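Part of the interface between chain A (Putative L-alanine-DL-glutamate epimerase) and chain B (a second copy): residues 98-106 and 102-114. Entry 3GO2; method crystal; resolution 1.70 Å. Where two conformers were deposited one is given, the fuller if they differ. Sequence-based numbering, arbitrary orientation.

Chain A (98-106) AKAKTLNVP
Chain B 102-114: TLNVPCYELLGGK

Chain A 98-106 enters as the last turns of a helix, with Thr A102 N bonded to Ala A98 O (2.9 Å) and Leu A103 N to Lys A99 O (3.0 Å). Asn A104, at phi/psi 61/44, leaves the helix in a Schellman motif: Val A105 N reaches back to Ala A100 O (3.0 Å), and Asn A104 N makes a weak bond to Lys A101 O (3.1 Å). Val A105 (-135/156) and Pro A106 (-65/156) are extended. Chain B repeats this path through Pro B106, then takes helical phi/psi from Cys B107 to Leu B110 and turns through Gly B112 (112/1) and Gly B113 (81/162), angles that by themselves call for glycine. Leu B111 N bonds to Tyr B108 O at 3.0 Å. The copies approach most closely in register at Leu A103 and Leu B103, CA to CA 6.7 Å; Lys A99 CA lies 9.6 Å from Glu B109 CA, so chain B numbers fall as chain A numbers rise.

Around the leucine pair the packing is reciprocal. Both leucines point toward the partner with chi1 m and chi2 t, and both valines have chi1 m; Leu A103 CD2 meets Val B105 CG1 at 3.7 Å, and Leu B103 CD2 meets Val A105 CG1 at 3.7 Å. Branched apolar side chains suit this contact, which needs no polar partner.

The polar contact is made by Lys A99, whose all-t side chain spans the gap to chain B. Its NZ donates to Glu B109 OE1 (2.9 Å), a salt bridge, and to Glu B109 O (2.8 Å). The CA-to-CB bond of Glu B109 points toward chain A, and chi1 -149° (between wells), chi2 p and chi3 -77° place its carboxylate within reach of the amine. Water 1 accepts from Lys A99 NZ (2.7 Å) and, weakly, from Gly B112 N (3.0 Å), linking the amine to the glycine turn. Together the stretches bury 305 Å², both sides summed.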

# COMPACT_ATOMS: atom_id res chain seq x y z
N ALA A 98 7.57 -28.21 35.88
CA ALA A 98 8.71 -28.71 36.67
C ALA A 98 9.52 -27.56 37.29
O ALA A 98 9.96 -27.64 38.44
CB ALA A 98 9.60 -29.61 35.81
N LYS A 99 9.70 -26.49 36.53
CA LYS A 99 10.39 -25.33 37.03
C LYS A 99 9.63 -24.65 38.16
O LYS A 99 10.23 -24.32 39.19
CB LYS A 99 10.63 -24.34 35.90
CG LYS A 99 11.43 -23.11 36.34
CD LYS A 99 11.90 -22.29 35.14
CE LYS A 99 12.86 -21.19 35.53
NZ LYS A 99 13.55 -20.45 34.40
N ALA A 100 8.34 -24.45 37.98
CA ALA A 100 7.52 -23.85 39.02
C ALA A 100 7.53 -24.73 40.28
O ALA A 100 7.68 -24.22 41.37
CB ALA A 100 6.08 -23.63 38.53
N LYS A 101 7.40 -26.04 40.12
CA LYS A 101 7.45 -26.95 41.29
C LYS A 101 8.81 -26.87 41.98
O LYS A 101 8.91 -26.91 43.24
CB LYS A 101 7.11 -28.38 40.86
CG LYS A 101 5.60 -28.58 40.66
CD LYS A 101 5.31 -29.85 39.87
CE LYS A 101 3.86 -30.14 39.84
NZ LYS A 101 3.52 -31.32 38.95
N THR A 102 9.87 -26.77 41.19
CA THR A 102 11.24 -26.67 41.76
C THR A 102 11.36 -25.43 42.62
O THR A 102 12.00 -25.46 43.70
CB THR A 102 12.31 -26.68 40.65
OG1 THR A 102 12.28 -27.92 39.95
CG2 THR A 102 13.69 -26.48 41.22
N LEU A 103 10.74 -24.33 42.17
CA LEU A 103 10.75 -23.05 42.92
C LEU A 103 9.58 -22.87 43.90
O LEU A 103 9.50 -21.84 44.60
CB LEU A 103 10.80 -21.88 41.93
CG LEU A 103 12.00 -21.83 41.00
CD1 LEU A 103 11.83 -20.71 39.96
CD2 LEU A 103 13.31 -21.64 41.83
N ASN A 104 8.72 -23.89 43.99
CA ASN A 104 7.61 -23.94 44.93
C ASN A 104 6.60 -22.83 44.73
O ASN A 104 6.16 -22.17 45.69
CB ASN A 104 8.11 -23.93 46.38
CG ASN A 104 7.09 -24.45 47.35
OD1 ASN A 104 6.37 -25.42 47.07
ND2 ASN A 104 7.03 -23.82 48.53
N VAL A 105 6.27 -22.59 43.46
CA VAL A 105 5.31 -21.56 43.12
C VAL A 105 4.32 -22.07 42.09
O VAL A 105 4.63 -22.96 41.30
CB VAL A 105 6.02 -20.30 42.55
CG1 VAL A 105 6.92 -19.68 43.58
CG2 VAL A 105 6.82 -20.63 41.28
N PRO A 106 3.12 -21.46 42.04
CA PRO A 106 2.21 -21.75 40.92
C PRO A 106 2.81 -21.26 39.63
O PRO A 106 3.60 -20.33 39.62
CB PRO A 106 0.97 -20.91 41.23
CG PRO A 106 1.16 -20.38 42.60
CD PRO A 106 2.58 -20.41 42.93
N THR B 102 13.74 -13.19 46.35
CA THR B 102 12.75 -13.92 47.17
C THR B 102 12.77 -15.40 46.82
O THR B 102 12.66 -16.28 47.72
CB THR B 102 11.33 -13.34 47.01
OG1 THR B 102 11.31 -11.99 47.48
CG2 THR B 102 10.31 -14.14 47.77
N LEU B 103 12.91 -15.70 45.53
CA LEU B 103 12.98 -17.10 45.04
C LEU B 103 14.39 -17.70 44.97
O LEU B 103 14.56 -18.88 44.59
CB LEU B 103 12.29 -17.19 43.67
CG LEU B 103 10.82 -16.80 43.62
CD1 LEU B 103 10.32 -16.78 42.16
CD2 LEU B 103 9.98 -17.77 44.50
N ASN B 104 15.38 -16.91 45.39
CA ASN B 104 16.78 -17.33 45.48
C ASN B 104 17.37 -17.74 44.15
O ASN B 104 18.04 -18.78 44.03
CB ASN B 104 16.94 -18.46 46.49
CG ASN B 104 18.35 -18.61 46.98
OD1 ASN B 104 19.06 -17.62 47.21
ND2 ASN B 104 18.78 -19.86 47.17
N VAL B 105 17.08 -16.94 43.13
CA VAL B 105 17.59 -17.21 41.80
C VAL B 105 18.14 -15.94 41.16
O VAL B 105 17.70 -14.83 41.49
CB VAL B 105 16.48 -17.78 40.88
CG1 VAL B 105 16.00 -19.11 41.39
CG2 VAL B 105 15.30 -16.81 40.73
N PRO B 106 19.06 -16.08 40.19
CA PRO B 106 19.45 -14.91 39.39
C PRO B 106 18.28 -14.43 38.57
O PRO B 106 17.40 -15.21 38.24
CB PRO B 106 20.52 -15.46 38.44
CG PRO B 106 20.82 -16.83 38.92
CD PRO B 106 19.71 -17.32 39.73
N CYS B 107 18.28 -13.17 38.19
CA CYS B 107 17.11 -12.65 37.46
C CYS B 107 16.84 -13.37 36.14
O CYS B 107 15.67 -13.51 35.76
CB CYS B 107 17.22 -11.16 37.24
SG CYS B 107 16.67 -10.22 38.70
N TYR B 108 17.87 -13.85 35.43
CA TYR B 108 17.59 -14.58 34.18
C TYR B 108 16.70 -15.82 34.37
O TYR B 108 16.07 -16.28 33.43
CB TYR B 108 18.88 -14.92 33.43
CG TYR B 108 19.86 -15.84 34.15
CD1 TYR B 108 19.58 -17.17 34.39
CD2 TYR B 108 21.11 -15.36 34.54
CE1 TYR B 108 20.51 -17.99 35.03
CE2 TYR B 108 22.03 -16.16 35.17
CZ TYR B 108 21.74 -17.47 35.40
OH TYR B 108 22.69 -18.26 36.03
N GLU B 109 16.63 -16.36 35.59
CA GLU B 109 15.75 -17.49 35.91
C GLU B 109 14.27 -17.10 35.82
O GLU B 109 13.41 -17.95 35.70
CB GLU B 109 16.07 -18.03 37.31
CG GLU B 109 15.82 -19.51 37.48
CD GLU B 109 16.68 -20.32 36.53
OE1 GLU B 109 16.34 -20.38 35.33
OE2 GLU B 109 17.72 -20.87 36.99
N LEU B 110 13.97 -15.80 35.90
CA LEU B 110 12.62 -15.31 35.75
C LEU B 110 12.30 -15.04 34.28
O LEU B 110 11.13 -14.87 33.91
CB LEU B 110 12.41 -14.01 36.51
CG LEU B 110 12.66 -14.03 38.01
CD1 LEU B 110 12.32 -12.65 38.55
CD2 LEU B 110 11.86 -15.11 38.68
N LEU B 111 13.33 -15.01 33.45
CA LEU B 111 13.20 -14.54 32.07
C LEU B 111 13.22 -15.65 31.01
O LEU B 111 13.39 -15.39 29.82
CB LEU B 111 14.32 -13.54 31.78
CG LEU B 111 14.50 -12.33 32.70
CD1 LEU B 111 15.72 -11.48 32.34
CD2 LEU B 111 13.25 -11.47 32.77
N GLY B 112 13.02 -16.89 31.44
CA GLY B 112 13.04 -18.03 30.53
C GLY B 112 14.23 -18.92 30.77
O GLY B 112 14.38 -19.95 30.10
N GLY B 113 15.05 -18.56 31.76
CA GLY B 113 16.32 -19.23 31.96
C GLY B 113 17.36 -18.70 31.02
O GLY B 113 17.03 -18.05 30.02
N LYS B 114 18.63 -18.93 31.33
CA LYS B 114 19.69 -18.48 30.43
C LYS B 114 19.80 -19.43 29.23
O LYS B 114 19.38 -20.61 29.29
CB LYS B 114 21.03 -18.35 31.16
CG LYS B 114 21.62 -19.64 31.70
CD LYS B 114 23.02 -19.36 32.28
CE LYS B 114 23.52 -20.55 33.09
NZ LYS B 114 23.68 -21.73 32.20
O HOH W 1 11.72 -18.73 33.38